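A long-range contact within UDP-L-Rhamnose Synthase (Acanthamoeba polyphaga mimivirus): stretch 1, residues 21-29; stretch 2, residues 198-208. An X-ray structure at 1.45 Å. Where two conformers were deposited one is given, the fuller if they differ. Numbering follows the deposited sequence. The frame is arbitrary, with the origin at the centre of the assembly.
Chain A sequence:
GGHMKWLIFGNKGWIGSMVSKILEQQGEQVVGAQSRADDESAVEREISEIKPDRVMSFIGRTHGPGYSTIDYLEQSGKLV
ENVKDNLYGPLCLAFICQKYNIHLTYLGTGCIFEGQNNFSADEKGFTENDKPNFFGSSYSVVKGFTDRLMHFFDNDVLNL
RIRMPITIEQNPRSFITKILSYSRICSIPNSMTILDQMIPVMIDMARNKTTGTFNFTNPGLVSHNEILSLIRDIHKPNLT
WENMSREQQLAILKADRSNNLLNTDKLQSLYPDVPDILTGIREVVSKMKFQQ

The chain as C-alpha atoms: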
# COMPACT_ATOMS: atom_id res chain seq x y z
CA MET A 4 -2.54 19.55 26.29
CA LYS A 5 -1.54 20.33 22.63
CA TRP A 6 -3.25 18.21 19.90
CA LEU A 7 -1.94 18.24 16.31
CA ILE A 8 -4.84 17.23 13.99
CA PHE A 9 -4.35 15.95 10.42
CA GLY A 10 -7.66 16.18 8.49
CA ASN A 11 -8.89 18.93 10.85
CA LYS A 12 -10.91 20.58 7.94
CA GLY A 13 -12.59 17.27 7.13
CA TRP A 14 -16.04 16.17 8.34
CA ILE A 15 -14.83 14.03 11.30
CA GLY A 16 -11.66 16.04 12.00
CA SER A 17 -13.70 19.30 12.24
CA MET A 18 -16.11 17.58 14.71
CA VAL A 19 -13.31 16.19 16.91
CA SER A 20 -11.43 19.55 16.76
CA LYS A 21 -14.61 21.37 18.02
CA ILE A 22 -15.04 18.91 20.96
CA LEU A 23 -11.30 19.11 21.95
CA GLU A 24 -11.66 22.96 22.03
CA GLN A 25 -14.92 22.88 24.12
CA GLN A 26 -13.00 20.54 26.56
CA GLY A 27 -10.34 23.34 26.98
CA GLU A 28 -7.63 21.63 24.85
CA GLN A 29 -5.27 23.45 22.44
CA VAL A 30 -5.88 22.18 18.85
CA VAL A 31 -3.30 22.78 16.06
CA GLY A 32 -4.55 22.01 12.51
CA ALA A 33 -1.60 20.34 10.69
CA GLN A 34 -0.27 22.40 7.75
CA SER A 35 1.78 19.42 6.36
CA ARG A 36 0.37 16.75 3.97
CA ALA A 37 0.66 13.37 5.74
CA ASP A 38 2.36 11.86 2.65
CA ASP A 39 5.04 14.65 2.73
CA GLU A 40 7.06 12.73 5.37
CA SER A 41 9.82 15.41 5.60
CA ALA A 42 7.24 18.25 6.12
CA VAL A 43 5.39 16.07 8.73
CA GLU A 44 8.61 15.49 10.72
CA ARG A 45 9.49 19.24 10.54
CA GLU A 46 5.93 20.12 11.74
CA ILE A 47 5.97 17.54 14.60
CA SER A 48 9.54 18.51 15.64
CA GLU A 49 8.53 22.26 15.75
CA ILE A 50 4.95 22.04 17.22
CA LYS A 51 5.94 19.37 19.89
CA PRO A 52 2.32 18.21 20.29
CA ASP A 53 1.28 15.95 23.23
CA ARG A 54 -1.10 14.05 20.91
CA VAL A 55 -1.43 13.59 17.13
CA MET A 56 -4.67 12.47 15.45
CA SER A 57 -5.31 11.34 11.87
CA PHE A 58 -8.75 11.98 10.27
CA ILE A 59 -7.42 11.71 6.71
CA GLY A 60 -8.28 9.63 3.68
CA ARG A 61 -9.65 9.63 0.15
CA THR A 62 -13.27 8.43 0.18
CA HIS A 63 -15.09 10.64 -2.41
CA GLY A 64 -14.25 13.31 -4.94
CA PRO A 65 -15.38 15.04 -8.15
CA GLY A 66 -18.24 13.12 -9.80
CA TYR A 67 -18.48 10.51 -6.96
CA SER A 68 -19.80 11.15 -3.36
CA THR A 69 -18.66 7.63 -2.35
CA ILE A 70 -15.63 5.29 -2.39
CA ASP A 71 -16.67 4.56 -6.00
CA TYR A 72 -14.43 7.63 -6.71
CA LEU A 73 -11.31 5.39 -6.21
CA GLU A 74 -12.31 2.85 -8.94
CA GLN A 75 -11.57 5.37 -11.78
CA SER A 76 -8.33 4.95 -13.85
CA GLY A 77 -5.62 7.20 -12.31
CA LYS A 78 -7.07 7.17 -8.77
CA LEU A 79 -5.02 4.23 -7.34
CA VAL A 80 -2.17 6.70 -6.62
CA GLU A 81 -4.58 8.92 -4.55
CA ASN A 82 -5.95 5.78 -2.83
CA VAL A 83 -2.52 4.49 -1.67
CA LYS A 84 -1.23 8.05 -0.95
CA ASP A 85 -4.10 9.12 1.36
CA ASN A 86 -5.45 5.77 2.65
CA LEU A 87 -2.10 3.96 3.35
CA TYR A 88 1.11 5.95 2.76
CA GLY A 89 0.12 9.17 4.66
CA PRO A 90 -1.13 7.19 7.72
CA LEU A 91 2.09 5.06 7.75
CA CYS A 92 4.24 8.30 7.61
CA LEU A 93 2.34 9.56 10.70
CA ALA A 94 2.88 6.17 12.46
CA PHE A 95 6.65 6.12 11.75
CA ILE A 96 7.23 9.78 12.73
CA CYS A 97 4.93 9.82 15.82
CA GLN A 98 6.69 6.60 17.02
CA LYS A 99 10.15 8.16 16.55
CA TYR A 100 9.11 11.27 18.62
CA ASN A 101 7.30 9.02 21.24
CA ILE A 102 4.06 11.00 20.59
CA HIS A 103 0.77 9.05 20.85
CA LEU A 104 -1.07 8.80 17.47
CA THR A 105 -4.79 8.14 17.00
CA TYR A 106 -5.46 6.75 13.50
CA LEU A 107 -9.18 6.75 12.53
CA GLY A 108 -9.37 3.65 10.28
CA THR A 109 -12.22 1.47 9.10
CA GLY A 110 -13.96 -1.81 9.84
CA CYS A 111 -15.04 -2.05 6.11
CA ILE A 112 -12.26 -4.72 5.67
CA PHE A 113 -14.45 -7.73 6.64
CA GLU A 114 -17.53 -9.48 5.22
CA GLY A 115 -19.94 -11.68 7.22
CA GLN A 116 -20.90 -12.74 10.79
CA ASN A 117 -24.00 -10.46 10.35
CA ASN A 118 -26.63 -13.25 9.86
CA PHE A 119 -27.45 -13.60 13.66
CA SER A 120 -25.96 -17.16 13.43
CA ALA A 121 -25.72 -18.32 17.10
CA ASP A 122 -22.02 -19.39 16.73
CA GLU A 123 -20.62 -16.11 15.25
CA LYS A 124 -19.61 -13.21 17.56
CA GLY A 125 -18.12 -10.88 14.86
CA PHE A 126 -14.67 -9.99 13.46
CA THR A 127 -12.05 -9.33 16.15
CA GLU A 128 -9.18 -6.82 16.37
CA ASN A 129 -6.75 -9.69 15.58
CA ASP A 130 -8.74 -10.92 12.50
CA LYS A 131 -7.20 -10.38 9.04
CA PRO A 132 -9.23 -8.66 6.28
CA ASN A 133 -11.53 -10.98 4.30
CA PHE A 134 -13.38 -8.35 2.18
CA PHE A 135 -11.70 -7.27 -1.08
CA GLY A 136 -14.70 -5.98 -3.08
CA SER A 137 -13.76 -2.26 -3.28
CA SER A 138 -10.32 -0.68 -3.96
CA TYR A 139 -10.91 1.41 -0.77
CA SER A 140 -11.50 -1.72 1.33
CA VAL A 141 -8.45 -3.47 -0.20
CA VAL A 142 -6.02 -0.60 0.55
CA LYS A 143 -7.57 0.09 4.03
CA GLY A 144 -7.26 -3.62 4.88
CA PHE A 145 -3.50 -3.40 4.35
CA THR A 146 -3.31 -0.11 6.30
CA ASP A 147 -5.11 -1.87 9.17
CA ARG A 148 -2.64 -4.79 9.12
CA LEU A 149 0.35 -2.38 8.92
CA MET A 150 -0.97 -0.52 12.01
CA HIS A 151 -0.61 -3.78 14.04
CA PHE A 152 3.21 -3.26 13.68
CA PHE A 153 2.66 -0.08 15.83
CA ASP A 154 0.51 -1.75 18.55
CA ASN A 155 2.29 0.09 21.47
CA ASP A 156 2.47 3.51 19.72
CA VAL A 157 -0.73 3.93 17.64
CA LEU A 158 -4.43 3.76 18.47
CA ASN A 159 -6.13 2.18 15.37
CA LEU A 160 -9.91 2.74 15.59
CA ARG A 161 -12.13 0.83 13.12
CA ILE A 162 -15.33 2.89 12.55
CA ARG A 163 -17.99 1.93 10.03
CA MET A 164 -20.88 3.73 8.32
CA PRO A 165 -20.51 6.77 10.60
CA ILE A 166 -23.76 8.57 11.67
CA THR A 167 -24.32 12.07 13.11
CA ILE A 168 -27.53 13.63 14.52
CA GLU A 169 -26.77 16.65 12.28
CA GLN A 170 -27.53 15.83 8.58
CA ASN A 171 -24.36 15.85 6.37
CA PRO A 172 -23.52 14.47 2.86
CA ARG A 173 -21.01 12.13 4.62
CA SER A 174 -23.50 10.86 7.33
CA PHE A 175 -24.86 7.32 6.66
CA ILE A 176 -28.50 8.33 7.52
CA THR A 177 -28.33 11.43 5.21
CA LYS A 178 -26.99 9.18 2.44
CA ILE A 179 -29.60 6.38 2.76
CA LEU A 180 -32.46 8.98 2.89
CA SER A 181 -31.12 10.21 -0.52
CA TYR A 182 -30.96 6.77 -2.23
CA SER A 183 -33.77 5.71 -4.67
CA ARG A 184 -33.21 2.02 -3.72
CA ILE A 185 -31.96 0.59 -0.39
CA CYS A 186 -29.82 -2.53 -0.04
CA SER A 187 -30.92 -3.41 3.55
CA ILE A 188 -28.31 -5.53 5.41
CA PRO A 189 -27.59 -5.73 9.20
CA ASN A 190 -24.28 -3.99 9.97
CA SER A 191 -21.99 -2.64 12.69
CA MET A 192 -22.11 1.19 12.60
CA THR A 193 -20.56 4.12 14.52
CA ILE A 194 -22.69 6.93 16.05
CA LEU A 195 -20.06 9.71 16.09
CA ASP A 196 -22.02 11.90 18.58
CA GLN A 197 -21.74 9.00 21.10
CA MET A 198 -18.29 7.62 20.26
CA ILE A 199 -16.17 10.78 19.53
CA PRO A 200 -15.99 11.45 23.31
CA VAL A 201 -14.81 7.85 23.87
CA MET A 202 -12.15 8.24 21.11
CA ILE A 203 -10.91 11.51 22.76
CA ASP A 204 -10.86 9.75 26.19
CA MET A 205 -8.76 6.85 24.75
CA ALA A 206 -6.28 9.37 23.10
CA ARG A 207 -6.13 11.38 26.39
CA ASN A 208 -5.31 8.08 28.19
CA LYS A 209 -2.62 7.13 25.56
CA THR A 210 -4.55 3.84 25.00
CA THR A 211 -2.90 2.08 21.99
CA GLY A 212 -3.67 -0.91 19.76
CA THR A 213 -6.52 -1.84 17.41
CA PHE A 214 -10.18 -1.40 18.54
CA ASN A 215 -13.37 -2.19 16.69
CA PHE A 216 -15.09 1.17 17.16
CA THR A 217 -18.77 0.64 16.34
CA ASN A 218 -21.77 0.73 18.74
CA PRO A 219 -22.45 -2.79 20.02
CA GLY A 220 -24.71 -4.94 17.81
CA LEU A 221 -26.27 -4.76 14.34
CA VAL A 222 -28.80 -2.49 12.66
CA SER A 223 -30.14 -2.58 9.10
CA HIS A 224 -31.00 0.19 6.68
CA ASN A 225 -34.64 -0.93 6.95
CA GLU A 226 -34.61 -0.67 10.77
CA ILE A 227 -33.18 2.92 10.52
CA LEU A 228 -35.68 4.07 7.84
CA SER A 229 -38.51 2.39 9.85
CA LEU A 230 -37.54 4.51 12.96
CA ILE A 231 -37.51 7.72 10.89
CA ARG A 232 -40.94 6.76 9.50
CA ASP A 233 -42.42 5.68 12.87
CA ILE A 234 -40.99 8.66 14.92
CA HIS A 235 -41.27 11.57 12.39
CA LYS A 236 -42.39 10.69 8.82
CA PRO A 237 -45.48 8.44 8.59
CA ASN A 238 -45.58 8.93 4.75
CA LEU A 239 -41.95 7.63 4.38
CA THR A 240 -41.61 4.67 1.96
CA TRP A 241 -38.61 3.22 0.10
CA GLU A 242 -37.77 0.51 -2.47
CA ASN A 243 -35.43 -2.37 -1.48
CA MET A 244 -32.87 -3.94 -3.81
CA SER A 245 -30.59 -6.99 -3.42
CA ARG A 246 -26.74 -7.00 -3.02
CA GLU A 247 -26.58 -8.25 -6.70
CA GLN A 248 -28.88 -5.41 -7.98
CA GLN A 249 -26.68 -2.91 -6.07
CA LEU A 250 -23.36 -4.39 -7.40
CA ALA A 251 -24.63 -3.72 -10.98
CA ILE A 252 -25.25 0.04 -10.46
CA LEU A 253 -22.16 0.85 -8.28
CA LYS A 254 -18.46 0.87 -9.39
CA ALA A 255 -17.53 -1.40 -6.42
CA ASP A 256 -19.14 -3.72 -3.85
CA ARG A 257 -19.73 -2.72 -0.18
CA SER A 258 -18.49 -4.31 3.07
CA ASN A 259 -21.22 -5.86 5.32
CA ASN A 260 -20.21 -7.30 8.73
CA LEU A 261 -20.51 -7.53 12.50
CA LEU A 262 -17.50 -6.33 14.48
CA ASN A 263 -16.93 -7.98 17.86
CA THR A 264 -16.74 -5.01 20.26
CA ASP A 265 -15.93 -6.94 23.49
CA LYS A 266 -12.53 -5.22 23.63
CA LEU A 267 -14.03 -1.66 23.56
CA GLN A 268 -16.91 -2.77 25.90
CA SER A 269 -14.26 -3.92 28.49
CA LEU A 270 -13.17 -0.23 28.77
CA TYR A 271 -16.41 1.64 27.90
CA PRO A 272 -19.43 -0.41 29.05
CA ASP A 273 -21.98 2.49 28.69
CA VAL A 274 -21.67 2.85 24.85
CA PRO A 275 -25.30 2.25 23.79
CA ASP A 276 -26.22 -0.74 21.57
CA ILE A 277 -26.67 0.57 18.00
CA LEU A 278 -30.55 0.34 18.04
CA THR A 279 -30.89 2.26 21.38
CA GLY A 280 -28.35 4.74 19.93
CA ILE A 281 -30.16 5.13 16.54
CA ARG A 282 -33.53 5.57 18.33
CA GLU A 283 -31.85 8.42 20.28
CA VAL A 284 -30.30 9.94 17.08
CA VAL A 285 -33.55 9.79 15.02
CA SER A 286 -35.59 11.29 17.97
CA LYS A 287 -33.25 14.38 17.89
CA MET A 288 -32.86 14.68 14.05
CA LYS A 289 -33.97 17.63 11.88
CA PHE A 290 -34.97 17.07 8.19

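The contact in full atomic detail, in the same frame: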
# COMPACT_ATOMS: atom_id res chain seq x y z
N LYS A 21 -13.60 20.56 17.28
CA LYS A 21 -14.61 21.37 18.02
C LYS A 21 -14.77 20.85 19.45
O LYS A 21 -14.81 21.69 20.38
CB LYS A 21 -15.97 21.34 17.33
CG LYS A 21 -16.31 22.63 16.60
CD LYS A 21 -16.83 22.41 15.20
CE LYS A 21 -16.64 23.63 14.31
NZ LYS A 21 -16.44 23.23 12.90
N ILE A 22 -14.87 19.53 19.63
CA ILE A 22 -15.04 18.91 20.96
C ILE A 22 -13.77 19.09 21.79
O ILE A 22 -13.89 19.35 22.98
CB ILE A 22 -15.45 17.43 20.84
CG1 ILE A 22 -16.86 17.34 20.25
CG2 ILE A 22 -15.33 16.72 22.19
CD1 ILE A 22 -17.19 16.02 19.62
N LEU A 23 -12.57 18.94 21.20
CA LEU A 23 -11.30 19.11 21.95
C LEU A 23 -11.24 20.54 22.50
O LEU A 23 -10.77 20.72 23.66
CB LEU A 23 -10.12 18.80 21.02
CG LEU A 23 -9.77 17.31 20.86
CD1 LEU A 23 -8.72 17.13 19.78
CD2 LEU A 23 -9.28 16.67 22.14
N GLU A 24 -11.74 21.51 21.72
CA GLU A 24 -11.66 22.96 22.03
C GLU A 24 -12.68 23.30 23.12
O GLU A 24 -12.31 24.04 24.05
CB GLU A 24 -11.81 23.77 20.75
CG GLU A 24 -10.51 23.81 19.98
CD GLU A 24 -10.45 24.80 18.84
OE1 GLU A 24 -11.49 25.00 18.18
OE2 GLU A 24 -9.35 25.34 18.60
N GLN A 25 -13.88 22.71 23.06
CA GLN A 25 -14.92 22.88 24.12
C GLN A 25 -14.41 22.27 25.44
O GLN A 25 -14.76 22.80 26.51
CB GLN A 25 -16.26 22.30 23.64
CG GLN A 25 -16.70 21.02 24.35
CD GLN A 25 -17.95 20.41 23.74
OE1 GLN A 25 -18.48 20.88 22.73
NE2 GLN A 25 -18.44 19.35 24.37
N GLN A 26 -13.59 21.22 25.38
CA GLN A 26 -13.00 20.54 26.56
C GLN A 26 -11.80 21.34 27.12
O GLN A 26 -11.20 20.87 28.09
CB GLN A 26 -12.56 19.12 26.21
CG GLN A 26 -13.72 18.17 25.95
CD GLN A 26 -13.25 16.73 25.90
OE1 GLN A 26 -12.07 16.45 26.02
NE2 GLN A 26 -14.17 15.82 25.64
N GLY A 27 -11.44 22.47 26.50
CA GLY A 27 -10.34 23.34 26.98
C GLY A 27 -8.98 22.91 26.46
O GLY A 27 -7.96 23.35 27.03
N GLU A 28 -8.93 22.05 25.43
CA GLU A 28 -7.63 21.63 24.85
C GLU A 28 -7.18 22.62 23.79
O GLU A 28 -8.02 23.32 23.19
CB GLU A 28 -7.70 20.21 24.27
CG GLU A 28 -8.20 19.17 25.25
CD GLU A 28 -7.30 18.83 26.41
OE1 GLU A 28 -6.09 18.66 26.23
OE2 GLU A 28 -7.84 18.60 27.51
N GLN A 29 -5.87 22.67 23.55
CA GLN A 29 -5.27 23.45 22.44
C GLN A 29 -5.20 22.55 21.21
O GLN A 29 -4.55 21.55 21.28
CB GLN A 29 -3.88 23.96 22.80
CG GLN A 29 -3.34 24.95 21.78
CD GLN A 29 -1.88 25.29 21.98
OE1 GLN A 29 -1.25 24.85 22.94
NE2 GLN A 29 -1.33 26.04 21.04
N MET A 198 -19.57 8.35 20.15
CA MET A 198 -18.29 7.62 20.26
C MET A 198 -17.10 8.58 20.09
O MET A 198 -16.01 8.19 20.46
CB MET A 198 -18.28 6.43 19.30
CG MET A 198 -19.43 5.49 19.60
SD MET A 198 -19.28 3.86 18.82
CE MET A 198 -17.92 3.19 19.78
N ILE A 199 -17.31 9.82 19.61
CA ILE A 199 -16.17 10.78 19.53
C ILE A 199 -15.64 11.02 20.95
O ILE A 199 -14.43 10.92 21.15
CB ILE A 199 -16.52 12.04 18.74
CG1 ILE A 199 -16.42 11.77 17.24
CG2 ILE A 199 -15.58 13.19 19.13
CD1 ILE A 199 -16.91 12.89 16.37
N PRO A 200 -16.50 11.27 21.95
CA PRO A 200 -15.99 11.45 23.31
C PRO A 200 -15.16 10.28 23.82
O PRO A 200 -14.21 10.49 24.55
CB PRO A 200 -17.27 11.60 24.13
CG PRO A 200 -18.24 12.24 23.16
CD PRO A 200 -17.94 11.51 21.86
N VAL A 201 -15.55 9.05 23.48
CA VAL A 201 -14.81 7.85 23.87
C VAL A 201 -13.44 7.90 23.18
O VAL A 201 -12.43 7.59 23.84
CB VAL A 201 -15.63 6.61 23.49
CG1 VAL A 201 -14.85 5.35 23.61
CG2 VAL A 201 -16.92 6.51 24.29
N MET A 202 -13.41 8.24 21.89
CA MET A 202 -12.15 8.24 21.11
C MET A 202 -11.20 9.25 21.78
O MET A 202 -10.03 8.92 21.98
CB MET A 202 -12.38 8.61 19.65
CG MET A 202 -11.10 8.99 18.97
SD MET A 202 -11.31 9.23 17.24
CE MET A 202 -12.27 10.71 17.26
N ILE A 203 -11.71 10.43 22.10
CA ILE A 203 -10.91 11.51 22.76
C ILE A 203 -10.40 10.97 24.10
O ILE A 203 -9.23 11.25 24.45
CB ILE A 203 -11.71 12.81 22.91
CG1 ILE A 203 -11.90 13.47 21.55
CG2 ILE A 203 -11.01 13.75 23.88
CD1 ILE A 203 -12.79 14.65 21.51
N ASP A 204 -11.26 10.30 24.88
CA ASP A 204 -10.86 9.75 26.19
C ASP A 204 -9.68 8.78 26.00
O ASP A 204 -8.71 8.81 26.75
CB ASP A 204 -12.05 9.12 26.92
CG ASP A 204 -11.74 8.79 28.38
OD1 ASP A 204 -11.55 9.79 29.14
OD2 ASP A 204 -11.58 7.58 28.71
N MET A 205 -9.82 7.83 25.08
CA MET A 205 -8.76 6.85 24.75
C MET A 205 -7.43 7.55 24.37
O MET A 205 -6.40 7.11 24.90
CB MET A 205 -9.25 5.94 23.61
CG MET A 205 -10.28 4.99 24.09
SD MET A 205 -10.96 4.06 22.67
CE MET A 205 -9.90 2.62 22.79
N ALA A 206 -7.46 8.60 23.56
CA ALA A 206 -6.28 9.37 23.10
C ALA A 206 -5.72 10.13 24.32
O ALA A 206 -4.51 10.01 24.60
CB ALA A 206 -6.64 10.32 21.99
N ARG A 207 -6.59 10.72 25.13
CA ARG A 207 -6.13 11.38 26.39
C ARG A 207 -5.38 10.37 27.25
O ARG A 207 -4.30 10.72 27.87
CB ARG A 207 -7.33 12.00 27.11
CG ARG A 207 -6.93 12.71 28.40
CD ARG A 207 -8.10 13.44 28.95
NE ARG A 207 -8.27 14.71 28.27
CZ ARG A 207 -9.28 15.05 27.51
NH1 ARG A 207 -10.28 14.22 27.30
NH2 ARG A 207 -9.31 16.26 26.99
N ASN A 208 -5.87 9.13 27.32
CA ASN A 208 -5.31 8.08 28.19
C ASN A 208 -4.06 7.43 27.59
O ASN A 208 -3.53 6.55 28.24
CB ASN A 208 -6.34 7.01 28.55
CG ASN A 208 -7.42 7.51 29.47
OD1 ASN A 208 -7.28 8.56 30.10
ND2 ASN A 208 -8.55 6.81 29.51
O HOH W 1 -13.82 12.76 26.15
O HOH W 2 -5.85 16.42 29.13

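What holds the two stretches together most strongly? The answer is the guanidinium of Arg207, which reaches across to two side chains of the first stretch. Its NH2 donates to Glu28 OE2 at 2.8 Å, a hydrogen bond that is also a salt bridge, since it joins opposite charges. The same NH2 donates to Gln26 OE1 at 2.9 Å, and NH1 of Arg207 reaches that oxygen, Gln26 OE1, at 3.1 Å. The amide oxygen therefore sits in the fork between the two terminal nitrogens, while the carboxylate oxygen takes the other side of NH2. Both acceptors lie at the edge of the guanidinium, near its plane, where its N-H bonds point.

Does water add to this polar link? Two molecules bridge the stretches. Water 1 accepts from Gln26 NE2 at 3.1 Å and donates to the backbone Pro200 O at 2.8 Å, so both ends of the Gln26 amide are engaged with the second stretch, the oxygen directly and the nitrogen through water. Water 2 accepts from Arg207 NE at 3.1 Å and donates a weak bond to Glu28 OE2 at 3.4 Å, giving the salt-bridged pair a second, indirect connection.

How does the backbone bring Gln26 and Glu28 to the arginine? Helix 21-25 gives way to a Schellman motif in which Gly27 N bonds to Glu24 O (3.0 Å) and Glu28 N bonds to Leu23 O (2.9 Å). Gly27 has a positive phi of 86°, a conformation that favours glycine, and the residues flanking it both direct their CA-to-CB bonds toward the second stretch. That stretch continues a helix that begins earlier in the chain, with a kink where the N atoms of Pro200 and Val201 lack bonds to the preceding turn; at Pro200 there is no N-H to offer.

What fills the space between the helices? Their axes come within 11.0 Å at an angle of 65°, leaving room for a small apolar cluster centred on Ile22 and Ile203. Ile22 touches two residues one helical turn apart: its CD1 lies 3.3 Å from Ile199 CG2, and its CG2 lies 3.3 Å from Ile203 CD1. These are close apolar contacts. Leu23 starts out sideways, but the end of its side chain comes nearer, placing its CD2 3.8 Å from Ile203 CG2. A further turn along, Arg207 follows Ile203, so one side of the second helix supplies both the greasy contact and the charged one. Altogether the contact buries 321 Å², both sides summed.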